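Local coordinates for cell division protein FtsZ 1 (Methanocaldococcus jannaschii, PDB 2VAP) that binds GTP, probably hydrolyses it, and is thought to polymerise into the contractile Z ring that marks the site of cell division, at residues A[277-291]-A[330-344]. Residues are numbered along the deposited sequence; the frame is centred on the assembly and turned at random.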
ATOM      1  N   VAL A 277       3.766  -7.671  14.657  1.00 19.67           N
ATOM      2  CA  VAL A 277       3.192  -6.953  15.796  1.00 22.34           C
ATOM      3  C   VAL A 277       2.201  -7.858  16.535  1.00 20.44           C
ATOM      4  O   VAL A 277       1.666  -8.808  15.957  1.00 24.69           O
ATOM      5  CB  VAL A 277       2.489  -5.626  15.345  1.00 20.98           C
ATOM      6  CG1 VAL A 277       1.254  -5.908  14.485  1.00 19.90           C
ATOM      7  CG2 VAL A 277       2.133  -4.747  16.544  1.00 20.40           C
ATOM      8  N   ASP A 278       1.976  -7.568  17.816  1.00 20.47           N
ATOM      9  CA  ASP A 278       0.886  -8.177  18.567  1.00 28.21           C
ATOM     10  C   ASP A 278      -0.425  -7.593  18.035  1.00 20.27           C
ATOM     11  O   ASP A 278      -0.722  -6.413  18.243  1.00 22.64           O
ATOM     12  CB  ASP A 278       1.045  -7.901  20.067  1.00 25.57           C
ATOM     13  CG  ASP A 278       0.035  -8.661  20.924  1.00 60.47           C
ATOM     14  OD1 ASP A 278      -0.673  -9.551  20.402  1.00 37.97           O
ATOM     15  OD2 ASP A 278      -0.047  -8.365  22.134  1.00 66.40           O
ATOM     16  N   ILE A 279      -1.194  -8.428  17.339  1.00 24.76           N
ATOM     17  CA  ILE A 279      -2.419  -7.982  16.663  1.00 23.59           C
ATOM     18  C   ILE A 279      -3.581  -7.671  17.616  1.00 31.85           C
ATOM     19  O   ILE A 279      -4.648  -7.232  17.180  1.00 25.45           O
ATOM     20  CB  ILE A 279      -2.869  -8.971  15.548  1.00 30.13           C
ATOM     21  CG1 ILE A 279      -3.030 -10.393  16.102  1.00 38.92           C
ATOM     22  CG2 ILE A 279      -1.889  -8.927  14.372  1.00 42.20           C
ATOM     23  CD1 ILE A 279      -3.684 -11.368  15.138  1.00 35.46           C
ATOM     24  N   ASP A 280      -3.361  -7.892  18.911  1.00 35.50           N
ATOM     25  CA  ASP A 280      -4.337  -7.544  19.943  1.00 29.90           C
ATOM     26  C   ASP A 280      -4.432  -6.031  20.152  1.00 26.96           C
ATOM     27  O   ASP A 280      -5.438  -5.531  20.658  1.00 34.16           O
ATOM     28  CB  ASP A 280      -3.992  -8.237  21.267  1.00 35.39           C
ATOM     29  CG  ASP A 280      -4.137  -9.751  21.196  1.00 39.87           C
ATOM     30  OD1 ASP A 280      -3.253 -10.455  21.725  1.00128.04           O
ATOM     31  OD2 ASP A 280      -5.131 -10.237  20.613  1.00 39.23           O
ATOM     32  N   GLY A 281      -3.382  -5.313  19.754  1.00 28.45           N
ATOM     33  CA  GLY A 281      -3.341  -3.855  19.867  1.00 29.89           C
ATOM     34  C   GLY A 281      -3.999  -3.125  18.709  1.00 49.87           C
ATOM     35  O   GLY A 281      -3.988  -1.893  18.659  1.00 30.92           O
ATOM     36  N   ALA A 282      -4.574  -3.887  17.780  1.00 31.79           N
ATOM     37  CA  ALA A 282      -5.246  -3.332  16.607  1.00 28.80           C
ATOM     38  C   ALA A 282      -6.588  -2.702  16.959  1.00 32.22           C
ATOM     39  O   ALA A 282      -7.340  -3.235  17.778  1.00 38.45           O
ATOM     40  CB  ALA A 282      -5.439  -4.406  15.560  1.00 22.91           C
ATOM     41  N   THR A 283      -6.881  -1.570  16.323  1.00 22.63           N
ATOM     42  CA  THR A 283      -8.143  -0.860  16.526  1.00 24.83           C
ATOM     43  C   THR A 283      -9.004  -0.866  15.262  1.00 22.58           C
ATOM     44  O   THR A 283     -10.160  -0.437  15.282  1.00 20.98           O
ATOM     45  CB  THR A 283      -7.914   0.599  16.989  1.00 21.05           C
ATOM     46  OG1 THR A 283      -7.071   1.279  16.052  1.00 24.94           O
ATOM     47  CG2 THR A 283      -7.268   0.633  18.371  1.00 30.48           C
ATOM     48  N   GLY A 284      -8.433  -1.357  14.163  1.00 17.57           N
ATOM     49  CA  GLY A 284      -9.144  -1.436  12.891  1.00 14.74           C
ATOM     50  C   GLY A 284      -8.519  -2.423  11.923  1.00 15.93           C
ATOM     51  O   GLY A 284      -7.394  -2.883  12.131  1.00 13.87           O
ATOM     52  N   ALA A 285      -9.256  -2.746  10.863  1.00 11.96           N
ATOM     53  CA  ALA A 285      -8.785  -3.683   9.847  1.00 12.35           C
ATOM     54  C   ALA A 285      -9.497  -3.507   8.514  1.00 15.45           C
ATOM     55  O   ALA A 285     -10.690  -3.205   8.469  1.00 14.37           O
ATOM     56  CB  ALA A 285      -8.937  -5.124  10.332  1.00 15.45           C
ATOM     57  N   LEU A 286      -8.745  -3.694   7.431  1.00  9.76           N
ATOM     58  CA  LEU A 286      -9.315  -3.818   6.095  1.00  7.20           C
ATOM     59  C   LEU A 286      -9.065  -5.238   5.602  1.00 12.61           C
ATOM     60  O   LEU A 286      -7.953  -5.759   5.727  1.00 12.99           O
ATOM     61  CB  LEU A 286      -8.707  -2.799   5.125  1.00  8.29           C
ATOM     62  CG  LEU A 286      -8.909  -1.306   5.415  1.00 12.80           C
ATOM     63  CD1 LEU A 286      -7.750  -0.744   6.228  1.00 17.75           C
ATOM     64  CD2 LEU A 286      -9.059  -0.530   4.118  1.00 23.50           C
ATOM     65  N   ILE A 287     -10.107  -5.864   5.062  1.00 10.11           N
ATOM     66  CA  ILE A 287     -10.012  -7.234   4.557  1.00  8.62           C
ATOM     67  C   ILE A 287     -10.436  -7.282   3.095  1.00 10.53           C
ATOM     68  O   ILE A 287     -11.555  -6.895   2.754  1.00 11.05           O
ATOM     69  CB  ILE A 287     -10.896  -8.223   5.369  1.00 10.05           C
ATOM     70  CG1 ILE A 287     -10.608  -8.116   6.870  1.00 13.41           C
ATOM     71  CG2 ILE A 287     -10.694  -9.662   4.875  1.00 15.20           C
ATOM     72  CD1 ILE A 287     -11.586  -8.885   7.742  1.00 16.13           C
ATOM     73  N   HIS A 288      -9.533  -7.746   2.238  1.00  9.20           N
ATOM     74  CA  HIS A 288      -9.860  -7.980   0.838  1.00  8.98           C
ATOM     75  C   HIS A 288      -9.770  -9.472   0.540  1.00 12.14           C
ATOM     76  O   HIS A 288      -8.679 -10.051   0.536  1.00 11.37           O
ATOM     77  CB  HIS A 288      -8.928  -7.191  -0.089  1.00 10.29           C
ATOM     78  CG  HIS A 288      -9.401  -7.123  -1.510  1.00 12.15           C
ATOM     79  ND1 HIS A 288      -8.949  -6.170  -2.399  1.00 12.12           N
ATOM     80  CD2 HIS A 288     -10.293  -7.879  -2.194  1.00 15.69           C
ATOM     81  CE1 HIS A 288      -9.533  -6.350  -3.570  1.00 11.53           C
ATOM     82  NE2 HIS A 288     -10.355  -7.379  -3.472  1.00 15.92           N
ATOM     83  N   VAL A 289     -10.926 -10.084   0.303  1.00 11.28           N
ATOM     84  CA  VAL A 289     -11.000 -11.496  -0.063  1.00 11.98           C
ATOM     85  C   VAL A 289     -11.023 -11.607  -1.584  1.00 12.69           C
ATOM     86  O   VAL A 289     -11.858 -10.992  -2.249  1.00 11.67           O
ATOM     87  CB  VAL A 289     -12.250 -12.186   0.542  1.00  9.38           C
ATOM     88  CG1 VAL A 289     -12.228 -13.688   0.267  1.00 15.04           C
ATOM     89  CG2 VAL A 289     -12.339 -11.926   2.044  1.00 13.89           C
ATOM     90  N   MET A 290     -10.090 -12.382  -2.126  1.00 10.63           N
ATOM     91  CA  MET A 290      -9.976 -12.566  -3.569  1.00 11.40           C
ATOM     92  C   MET A 290     -10.065 -14.043  -3.917  1.00 15.77           C
ATOM     93  O   MET A 290      -9.525 -14.888  -3.204  1.00 16.15           O
ATOM     94  CB  MET A 290      -8.657 -11.984  -4.079  1.00 15.85           C
ATOM     95  CG  MET A 290      -8.563 -10.467  -3.973  1.00 17.57           C
ATOM     96  SD  MET A 290      -6.864  -9.864  -3.932  1.00 24.31           S
ATOM     97  CE  MET A 290      -6.392 -10.268  -2.250  1.00 30.02           C
ATOM     98  N   GLY A 291     -10.752 -14.353  -5.011  1.00 15.15           N
ATOM     99  CA  GLY A 291     -10.916 -15.741  -5.428  1.00 15.03           C
ATOM    100  C   GLY A 291     -11.282 -15.899  -6.889  1.00 18.14           C
ATOM    101  O   GLY A 291     -11.381 -14.908  -7.617  1.00 16.54           O
ATOM    102  N   THR A 330      -7.602 -20.954  -6.228  1.00 22.99           N
ATOM    103  CA  THR A 330      -7.015 -20.336  -5.042  1.00 19.38           C
ATOM    104  C   THR A 330      -7.825 -19.147  -4.524  1.00 20.16           C
ATOM    105  O   THR A 330      -8.260 -18.294  -5.300  1.00 22.75           O
ATOM    106  CB  THR A 330      -5.556 -19.886  -5.319  1.00 23.96           C
ATOM    107  OG1 THR A 330      -4.805 -20.989  -5.843  1.00 29.74           O
ATOM    108  CG2 THR A 330      -4.876 -19.378  -4.049  1.00 27.00           C
ATOM    109  N   VAL A 331      -8.029 -19.113  -3.208  1.00 16.18           N
ATOM    110  CA  VAL A 331      -8.545 -17.930  -2.523  1.00 18.17           C
ATOM    111  C   VAL A 331      -7.383 -17.209  -1.838  1.00 15.68           C
ATOM    112  O   VAL A 331      -6.600 -17.827  -1.112  1.00 17.60           O
ATOM    113  CB  VAL A 331      -9.665 -18.282  -1.506  1.00 17.88           C
ATOM    114  CG1 VAL A 331      -9.875 -17.155  -0.492  1.00 18.22           C
ATOM    115  CG2 VAL A 331     -10.965 -18.576  -2.233  1.00 18.29           C
ATOM    116  N   ARG A 332      -7.273 -15.909  -2.094  1.00 13.70           N
ATOM    117  CA  ARG A 332      -6.241 -15.072  -1.490  1.00 18.13           C
ATOM    118  C   ARG A 332      -6.875 -14.061  -0.539  1.00 14.97           C
ATOM    119  O   ARG A 332      -7.890 -13.440  -0.866  1.00 16.88           O
ATOM    120  CB  ARG A 332      -5.433 -14.355  -2.575  1.00 13.69           C
ATOM    121  CG  ARG A 332      -4.211 -13.594  -2.069  1.00 23.66           C
ATOM    122  CD  ARG A 332      -3.497 -12.869  -3.203  1.00 31.76           C
ATOM    123  NE  ARG A 332      -2.844 -13.793  -4.130  1.00 59.69           N
ATOM    124  CZ  ARG A 332      -2.264 -13.435  -5.274  1.00 88.52           C
ATOM    125  NH1 ARG A 332      -2.247 -12.164  -5.655  1.00161.87           N
ATOM    126  NH2 ARG A 332      -1.700 -14.356  -6.043  1.00125.30           N
ATOM    127  N   VAL A 333      -6.276 -13.907   0.638  1.00 11.12           N
ATOM    128  CA  VAL A 333      -6.755 -12.949   1.630  1.00 13.21           C
ATOM    129  C   VAL A 333      -5.680 -11.907   1.932  1.00 13.39           C
ATOM    130  O   VAL A 333      -4.566 -12.251   2.336  1.00 12.11           O
ATOM    131  CB  VAL A 333      -7.213 -13.652   2.940  1.00 15.07           C
ATOM    132  CG1 VAL A 333      -7.529 -12.632   4.034  1.00 15.89           C
ATOM    133  CG2 VAL A 333      -8.427 -14.534   2.679  1.00 13.79           C
ATOM    134  N   LEU A 334      -6.021 -10.640   1.710  1.00  9.75           N
ATOM    135  CA  LEU A 334      -5.187  -9.527   2.150  1.00 10.18           C
ATOM    136  C   LEU A 334      -5.794  -8.908   3.402  1.00 11.52           C
ATOM    137  O   LEU A 334      -6.955  -8.487   3.405  1.00 11.48           O
ATOM    138  CB  LEU A 334      -5.029  -8.465   1.054  1.00 11.26           C
ATOM    139  CG  LEU A 334      -4.339  -7.156   1.472  1.00 10.25           C
ATOM    140  CD1 LEU A 334      -2.852  -7.362   1.774  1.00 11.15           C
ATOM    141  CD2 LEU A 334      -4.523  -6.076   0.417  1.00 12.77           C
ATOM    142  N   LEU A 335      -4.996  -8.870   4.464  1.00 12.09           N
ATOM    143  CA  LEU A 335      -5.403  -8.269   5.722  1.00  8.63           C
ATOM    144  C   LEU A 335      -4.509  -7.070   6.018  1.00 11.83           C
ATOM    145  O   LEU A 335      -3.283  -7.190   6.015  1.00 14.34           O
ATOM    146  CB  LEU A 335      -5.312  -9.305   6.849  1.00 11.43           C
ATOM    147  CG  LEU A 335      -5.713  -8.911   8.273  1.00 23.21           C
ATOM    148  CD1 LEU A 335      -7.204  -8.619   8.375  1.00 25.06           C
ATOM    149  CD2 LEU A 335      -5.317 -10.009   9.247  1.00 27.16           C
ATOM    150  N   VAL A 336      -5.127  -5.915   6.250  1.00  9.79           N
ATOM    151  CA  VAL A 336      -4.400  -4.715   6.654  1.00  9.56           C
ATOM    152  C   VAL A 336      -4.897  -4.293   8.032  1.00 13.15           C
ATOM    153  O   VAL A 336      -6.035  -3.847   8.185  1.00 13.78           O
ATOM    154  CB  VAL A 336      -4.550  -3.557   5.631  1.00 12.32           C
ATOM    155  CG1 VAL A 336      -3.772  -2.326   6.091  1.00 14.14           C
ATOM    156  CG2 VAL A 336      -4.080  -3.990   4.248  1.00 14.45           C
ATOM    157  N   ILE A 337      -4.030  -4.455   9.027  1.00 10.54           N
ATOM    158  CA  ILE A 337      -4.360  -4.191  10.424  1.00 10.85           C
ATOM    159  C   ILE A 337      -3.870  -2.798  10.817  1.00 16.35           C
ATOM    160  O   ILE A 337      -2.692  -2.485  10.647  1.00 15.95           O
ATOM    161  CB  ILE A 337      -3.724  -5.275  11.341  1.00 17.07           C
ATOM    162  CG1 ILE A 337      -4.307  -6.668  11.039  1.00 20.62           C
ATOM    163  CG2 ILE A 337      -3.863  -4.916  12.810  1.00 48.26           C
ATOM    164  CD1 ILE A 337      -5.775  -6.850  11.399  1.00 46.02           C
ATOM    165  N   THR A 338      -4.772  -1.972  11.347  1.00 12.35           N
ATOM    166  CA  THR A 338      -4.456  -0.570  11.652  1.00  9.65           C
ATOM    167  C   THR A 338      -4.440  -0.260  13.151  1.00 12.93           C
ATOM    168  O   THR A 338      -4.984  -1.016  13.961  1.00 16.53           O
ATOM    169  CB  THR A 338      -5.433   0.407  10.947  1.00 18.00           C
ATOM    170  OG1 THR A 338      -6.760   0.217  11.455  1.00 17.99           O
ATOM    171  CG2 THR A 338      -5.430   0.193   9.435  1.00 20.31           C
ATOM    172  N   GLY A 339      -3.809   0.859  13.503  1.00 14.56           N
ATOM    173  CA  GLY A 339      -3.759   1.339  14.884  1.00 19.45           C
ATOM    174  C   GLY A 339      -2.832   0.557  15.797  1.00 29.96           C
ATOM    175  O   GLY A 339      -3.085   0.455  16.998  1.00 27.43           O
ATOM    176  N   VAL A 340      -1.752   0.017  15.235  1.00 16.11           N
ATOM    177  CA  VAL A 340      -0.819  -0.823  16.000  1.00 16.47           C
ATOM    178  C   VAL A 340       0.389  -0.064  16.567  1.00 18.37           C
ATOM    179  O   VAL A 340       1.316  -0.681  17.099  1.00 24.18           O
ATOM    180  CB  VAL A 340      -0.335  -2.066  15.192  1.00 19.90           C
ATOM    181  CG1 VAL A 340      -1.502  -2.994  14.879  1.00 24.06           C
ATOM    182  CG2 VAL A 340       0.405  -1.656  13.918  1.00 18.91           C
ATOM    183  N   GLN A 341       0.368   1.265  16.463  1.00 17.22           N
ATOM    184  CA  GLN A 341       1.478   2.103  16.943  1.00 17.03           C
ATOM    185  C   GLN A 341       1.710   2.017  18.457  1.00 21.52           C
ATOM    186  O   GLN A 341       2.815   2.283  18.932  1.00 24.00           O
ATOM    187  CB  GLN A 341       1.309   3.567  16.504  1.00 21.73           C
ATOM    188  CG  GLN A 341       0.059   4.279  17.033  1.00 22.61           C
ATOM    189  CD  GLN A 341      -1.138   4.160  16.103  1.00 25.79           C
ATOM    190  OE1 GLN A 341      -1.152   3.342  15.182  1.00 22.06           O
ATOM    191  NE2 GLN A 341      -2.151   4.985  16.342  1.00 21.67           N
ATOM    192  N   SER A 342       0.669   1.643  19.199  1.00 23.20           N
ATOM    193  CA  SER A 342       0.755   1.504  20.654  1.00 35.91           C
ATOM    194  C   SER A 342       1.564   0.275  21.082  1.00 34.16           C
ATOM    195  O   SER A 342       1.992   0.178  22.236  1.00 34.29           O
ATOM    196  CB  SER A 342      -0.645   1.462  21.276  1.00 34.20           C
ATOM    197  OG  SER A 342      -1.396   0.370  20.778  1.00 35.45           O
ATOM    198  N   ARG A 343       1.774  -0.650  20.148  1.00 19.87           N
ATOM    199  CA  ARG A 343       2.523  -1.878  20.416  1.00 25.41           C
ATOM    200  C   ARG A 343       3.872  -1.906  19.688  1.00 19.60           C
ATOM    201  O   ARG A 343       4.566  -2.927  19.688  1.00 24.04           O
ATOM    202  CB  ARG A 343       1.686  -3.110  20.037  1.00 24.77           C
ATOM    203  CG  ARG A 343       0.325  -3.206  20.727  1.00 33.21           C
ATOM    204  CD  ARG A 343       0.447  -3.612  22.191  1.00 33.57           C
ATOM    205  NE  ARG A 343      -0.853  -3.636  22.862  1.00 52.69           N
ATOM    206  CZ  ARG A 343      -1.633  -4.709  22.966  1.00 73.86           C
ATOM    207  NH1 ARG A 343      -1.259  -5.869  22.443  1.00 70.22           N
ATOM    208  NH2 ARG A 343      -2.797  -4.620  23.595  1.00 50.30           N
ATOM    209  N   ILE A 344       4.239  -0.780  19.077  1.00 18.89           N
ATOM    210  CA  ILE A 344       5.476  -0.669  18.299  1.00 22.85           C
ATOM    211  C   ILE A 344       6.290   0.560  18.709  1.00 19.78           C
ATOM    212  O   ILE A 344       5.734   1.638  18.934  1.00 28.51           O
ATOM    213  CB  ILE A 344       5.187  -0.629  16.763  1.00 23.11           C
ATOM    214  CG1 ILE A 344       4.623  -1.969  16.262  1.00 22.30           C
ATOM    215  CG2 ILE A 344       6.431  -0.220  15.961  1.00 17.11           C
ATOM    216  CD1 ILE A 344       5.586  -3.162  16.340  1.00 26.37           C
TER
HETATM  217  O   HOH W   1       3.806  -5.757  19.384  1.00 27.62           O
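Leu286 N bonds Val336 O at 2.8 Å in a hydrogen-bonded pair mid-ladder, where strands 284-291 and 331-338 run antiparallel as the two central strands of the mixed four-stranded sheet in FtsZ's C-terminal domain. Backbone bonds continue from Met290 and Arg332 to a classic beta bulge, where Thr283 and Gly284 both face Thr338: Thr283 N gives Thr338 O a bond of 3.1 Å, Gly284 N only a weak one. The face bearing Ala285, Ile287, Val333, Leu335 and Ile337 is tightly packed: Val333 meets helix 261-270, Ile287 helix 297-310, Leu335 both. Leu335 CG, anti to the backbone N (chi1 -179°), helps set CD1 alongside Ile287 CG1 at 3.8 Å. Beside the bulge, Ile337 CG2 presses on Ala282 CB at 3.2 Å, closer than usual for carbons. The looser, partly exposed side is Asp278, Gly281 and Arg343, backed by buried Val277, Val340 and Ile344. Gly281 CA lies 3.6 Å above the guanidinium centre; Asp278 OD2 salt-bridges Arg343 NH1 (2.8 Å) near that plane, the carboxylate turned 48° from it. A leucine replacing Arg343 would probably leave Asp278 without its mate and Gly281 without its flat cover. One water accepts from Asp278 N at 3.0 Å and donates to Arg343 O at 2.9 Å.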